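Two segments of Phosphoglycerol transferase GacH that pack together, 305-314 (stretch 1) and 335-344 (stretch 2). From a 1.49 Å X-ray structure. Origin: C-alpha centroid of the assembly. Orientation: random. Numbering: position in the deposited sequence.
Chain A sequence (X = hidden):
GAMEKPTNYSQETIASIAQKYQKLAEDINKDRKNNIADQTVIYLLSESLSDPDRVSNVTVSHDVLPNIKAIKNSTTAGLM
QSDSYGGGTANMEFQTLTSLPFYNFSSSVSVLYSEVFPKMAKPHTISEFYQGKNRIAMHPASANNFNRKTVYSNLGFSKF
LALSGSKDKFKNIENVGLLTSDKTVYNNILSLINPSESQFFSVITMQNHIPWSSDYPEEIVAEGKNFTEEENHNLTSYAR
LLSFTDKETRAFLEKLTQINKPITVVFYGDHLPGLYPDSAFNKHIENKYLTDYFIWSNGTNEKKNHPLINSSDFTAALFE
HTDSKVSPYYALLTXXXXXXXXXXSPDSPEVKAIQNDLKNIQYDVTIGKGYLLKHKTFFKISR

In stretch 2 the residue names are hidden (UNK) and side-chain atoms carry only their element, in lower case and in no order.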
# COMPACT_ATOMS: atom_id res chain seq x y z
N ASN A 305 -3.77 -15.34 7.57
CA ASN A 305 -3.32 -16.06 6.38
C ASN A 305 -3.78 -15.31 5.14
O ASN A 305 -4.94 -15.43 4.72
CB ASN A 305 -3.88 -17.48 6.40
CG ASN A 305 -3.43 -18.30 5.21
OD1 ASN A 305 -2.35 -18.08 4.66
ND2 ASN A 305 -4.25 -19.26 4.81
N HIS A 306 -2.87 -14.53 4.55
CA HIS A 306 -3.14 -13.78 3.32
C HIS A 306 -1.89 -13.80 2.46
O HIS A 306 -1.19 -12.79 2.31
CB HIS A 306 -3.54 -12.34 3.64
CG HIS A 306 -4.84 -12.22 4.37
ND1 HIS A 306 -6.04 -12.62 3.82
CD2 HIS A 306 -5.12 -11.78 5.62
CE1 HIS A 306 -7.01 -12.41 4.69
NE2 HIS A 306 -6.48 -11.90 5.79
N PRO A 307 -1.58 -14.95 1.85
CA PRO A 307 -0.27 -15.08 1.17
C PRO A 307 -0.12 -14.21 -0.06
O PRO A 307 1.01 -13.90 -0.44
CB PRO A 307 -0.19 -16.57 0.81
CG PRO A 307 -1.62 -17.07 0.87
CD PRO A 307 -2.32 -16.22 1.90
N LEU A 308 -1.23 -13.82 -0.69
CA LEU A 308 -1.18 -13.05 -1.93
C LEU A 308 -2.42 -12.16 -1.94
O LEU A 308 -3.55 -12.66 -2.01
CB LEU A 308 -1.18 -13.98 -3.14
CG LEU A 308 -1.36 -13.34 -4.51
CD1 LEU A 308 -0.35 -12.27 -4.75
CD2 LEU A 308 -1.28 -14.41 -5.59
N ILE A 309 -2.20 -10.85 -1.88
CA ILE A 309 -3.29 -9.88 -1.90
C ILE A 309 -2.90 -8.74 -2.83
O ILE A 309 -1.79 -8.68 -3.36
CB ILE A 309 -3.64 -9.36 -0.49
CG1 ILE A 309 -2.48 -8.58 0.12
CG2 ILE A 309 -4.05 -10.55 0.42
CD1 ILE A 309 -2.79 -8.10 1.54
N ASN A 310 -3.85 -7.84 -3.04
CA ASN A 310 -3.66 -6.66 -3.87
C ASN A 310 -3.44 -5.45 -2.99
O ASN A 310 -3.80 -5.44 -1.82
CB ASN A 310 -4.94 -6.44 -4.68
CG ASN A 310 -4.68 -5.78 -6.01
OD1 ASN A 310 -3.75 -6.15 -6.74
ND2 ASN A 310 -5.51 -4.80 -6.35
N SER A 311 -2.86 -4.39 -3.58
CA SER A 311 -2.66 -3.16 -2.83
C SER A 311 -3.98 -2.60 -2.29
O SER A 311 -4.02 -2.01 -1.21
CB SER A 311 -1.96 -2.10 -3.70
OG SER A 311 -2.70 -1.75 -4.87
N SER A 312 -5.07 -2.79 -3.04
CA SER A 312 -6.37 -2.29 -2.64
C SER A 312 -6.94 -3.01 -1.43
O SER A 312 -7.90 -2.52 -0.83
CB SER A 312 -7.35 -2.41 -3.82
OG SER A 312 -7.38 -3.75 -4.28
N ASP A 313 -6.37 -4.16 -1.06
CA ASP A 313 -6.85 -4.97 0.05
C ASP A 313 -6.25 -4.56 1.40
O ASP A 313 -6.66 -5.11 2.42
CB ASP A 313 -6.47 -6.44 -0.16
CG ASP A 313 -7.22 -7.11 -1.29
OD1 ASP A 313 -8.43 -6.83 -1.48
OD2 ASP A 313 -6.58 -7.93 -2.00
N PHE A 314 -5.28 -3.64 1.42
CA PHE A 314 -4.53 -3.42 2.65
C PHE A 314 -5.43 -2.92 3.78
O PHE A 314 -5.27 -3.34 4.93
CB PHE A 314 -3.38 -2.45 2.44
CG PHE A 314 -2.18 -3.05 1.74
CD1 PHE A 314 -1.86 -4.39 1.86
CD2 PHE A 314 -1.37 -2.26 0.97
CE1 PHE A 314 -0.74 -4.91 1.19
CE2 PHE A 314 -0.26 -2.77 0.32
CZ PHE A 314 0.06 -4.08 0.43
N UNK A 335 -14.90 -9.00 2.47
CA UNK A 335 -15.33 -10.08 1.58
C UNK A 335 -14.44 -10.16 0.34
O UNK A 335 -14.08 -11.25 -0.11
o UNK A 335 -18.64 -12.32 1.74
o UNK A 335 -17.30 -12.19 3.48
c UNK A 335 -16.79 -9.88 1.17
c UNK A 335 -17.75 -10.18 2.30
c UNK A 335 -17.92 -11.67 2.53
N UNK A 336 -14.07 -9.01 -0.23
CA UNK A 336 -13.13 -9.01 -1.36
C UNK A 336 -11.80 -9.62 -0.94
O UNK A 336 -11.27 -10.52 -1.60
c UNK A 336 -11.87 -7.56 -3.01
c UNK A 336 -14.30 -7.07 -2.47
c UNK A 336 -12.96 -7.59 -1.93
N UNK A 337 -11.23 -9.12 0.16
CA UNK A 337 -9.94 -9.63 0.65
C UNK A 337 -9.97 -11.14 0.76
O UNK A 337 -9.05 -11.83 0.29
c UNK A 337 -8.54 -9.65 2.88
c UNK A 337 -7.15 -9.43 2.27
c UNK A 337 -8.60 -9.07 4.30
c UNK A 337 -9.62 -9.00 2.01
N UNK A 338 -11.02 -11.69 1.36
CA UNK A 338 -11.04 -13.11 1.67
C UNK A 338 -11.52 -13.98 0.53
O UNK A 338 -11.07 -15.13 0.42
o UNK A 338 -10.06 -13.00 4.35
c UNK A 338 -11.93 -13.36 2.90
c UNK A 338 -11.27 -12.90 4.19
n UNK A 338 -12.08 -12.39 5.13
N UNK A 339 -12.42 -13.49 -0.32
CA UNK A 339 -13.09 -14.37 -1.26
C UNK A 339 -13.05 -13.93 -2.72
O UNK A 339 -13.50 -14.70 -3.57
c UNK A 339 -16.49 -15.29 2.38
c UNK A 339 -14.78 -15.02 0.57
c UNK A 339 -16.25 -15.08 0.90
n UNK A 339 -17.94 -15.29 2.71
c UNK A 339 -14.56 -14.57 -0.87
N UNK A 340 -12.56 -12.73 -3.03
CA UNK A 340 -12.73 -12.26 -4.40
C UNK A 340 -11.56 -11.44 -4.90
O UNK A 340 -11.73 -10.62 -5.82
c UNK A 340 -14.06 -11.48 -4.54
N UNK A 341 -10.36 -11.65 -4.36
CA UNK A 341 -9.24 -10.83 -4.79
C UNK A 341 -8.29 -11.57 -5.75
O UNK A 341 -8.65 -12.60 -6.34
o UNK A 341 -7.57 -9.28 -3.96
c UNK A 341 -8.49 -10.29 -3.57
N UNK A 342 -7.08 -11.05 -5.90
CA UNK A 342 -6.18 -11.47 -6.97
C UNK A 342 -5.62 -12.87 -6.80
O UNK A 342 -5.01 -13.40 -7.74
c UNK A 342 -5.04 -10.45 -7.13
c UNK A 342 -5.59 -9.11 -7.53
c UNK A 342 -4.23 -10.34 -5.86
N UNK A 343 -5.79 -13.48 -5.63
CA UNK A 343 -5.37 -14.86 -5.43
C UNK A 343 -6.40 -15.88 -5.89
O UNK A 343 -6.10 -17.08 -5.91
o UNK A 343 -7.01 -13.90 -3.21
o UNK A 343 -6.70 -15.91 -2.39
c UNK A 343 -5.10 -15.10 -3.94
c UNK A 343 -6.36 -14.95 -3.11
N UNK A 344 -7.60 -15.42 -6.25
CA UNK A 344 -8.71 -16.26 -6.68
C UNK A 344 -8.85 -16.19 -8.20
O UNK A 344 -8.31 -15.30 -8.86
c UNK A 344 -9.97 -15.71 -4.49
c UNK A 344 -9.76 -17.08 -3.87
c UNK A 344 -10.00 -15.78 -6.02
n UNK A 344 -9.23 -16.13 -1.61
c UNK A 344 -10.08 -17.07 -2.38
O HOH W 1 -6.67 -13.43 1.25

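Position 335 carries three side-chain carbons in an unbranched run, the last bearing two oxygens, and lies out of reach of stretch 1; a carboxylate at the end of so long a chain is glutamate, Glu335. At 336 a single carbon carries two more, the beta-branched pattern of valine. Val336 points toward stretch 1, and its CG1 lies 3.8 Å from OD1 of Asp313.

Position 337 has four carbons forked at the second, which makes it leucine. The side chain of Leu337 leaves the backbone sideways, but its end comes nearer: CD1 sits over one face of the His306 ring, 4.0 Å from the centroid and 24° off the normal, in a CH-pi contact. Leu337 CD1 also lies 3.8 Å from Ile309 CG2. A water bonded to His306 ND1 at 2.8 Å donates to Leu337 O at 3.0 Å, linking the ring to the helix backbone.

At 338 two carbons end in one oxygen and one nitrogen, the amide of asparagine. The CA-to-CB bond of Asn338 points away, yet OD1 reaches the edge of the His306 ring, 3.1 Å from CE1. Position 339 extends four carbons in a row to a nitrogen, so it is lysine; remote from stretch 1, Lys339 turns back one helical turn, its NZ forming a salt bridge with Glu335 OE1 at 3.2 Å.

A lone carbon identifies 340 as alanine, and Ala340 is the first residue after the helix to leave helical phi/psi. Position 341 has one carbon and one oxygen, hence serine. Ser341 OG donates a short hydrogen bond to Asp313 OD2, at 2.6 Å.

Three carbons at 342, two of them borne on the first, again give valine. Val342 points toward the strand, with CG2 3.7 Å from Ile309 C and 4.4 Å from Leu308 CG. At 343 two carbons end in two oxygens: aspartate, whose CB lies 3.5 Å from Leu308 O. Position 344, four carbons in a row ending in nitrogen, is lysine. Lys344 makes no contact with stretch 1; its NZ forms a salt bridge with Asp343 OD2 at 2.7 Å and donates to Asn338 O at 2.9 Å, tying the turn from Ser341 to Lys344 back to the helix.

The contact thus combines two apolar patches with a polar link. Leu337 packs against His306 and Ile309, while Val342 covers the strand near Leu308. Asp313 OD2 accepts from both Ser341 OG and, at 2.9 Å, Asn310 N, so one carboxylate oxygen joins the two stretches while bracing the bend of its own.

Stretch 2, residues 335-344: EVLNKASVDK
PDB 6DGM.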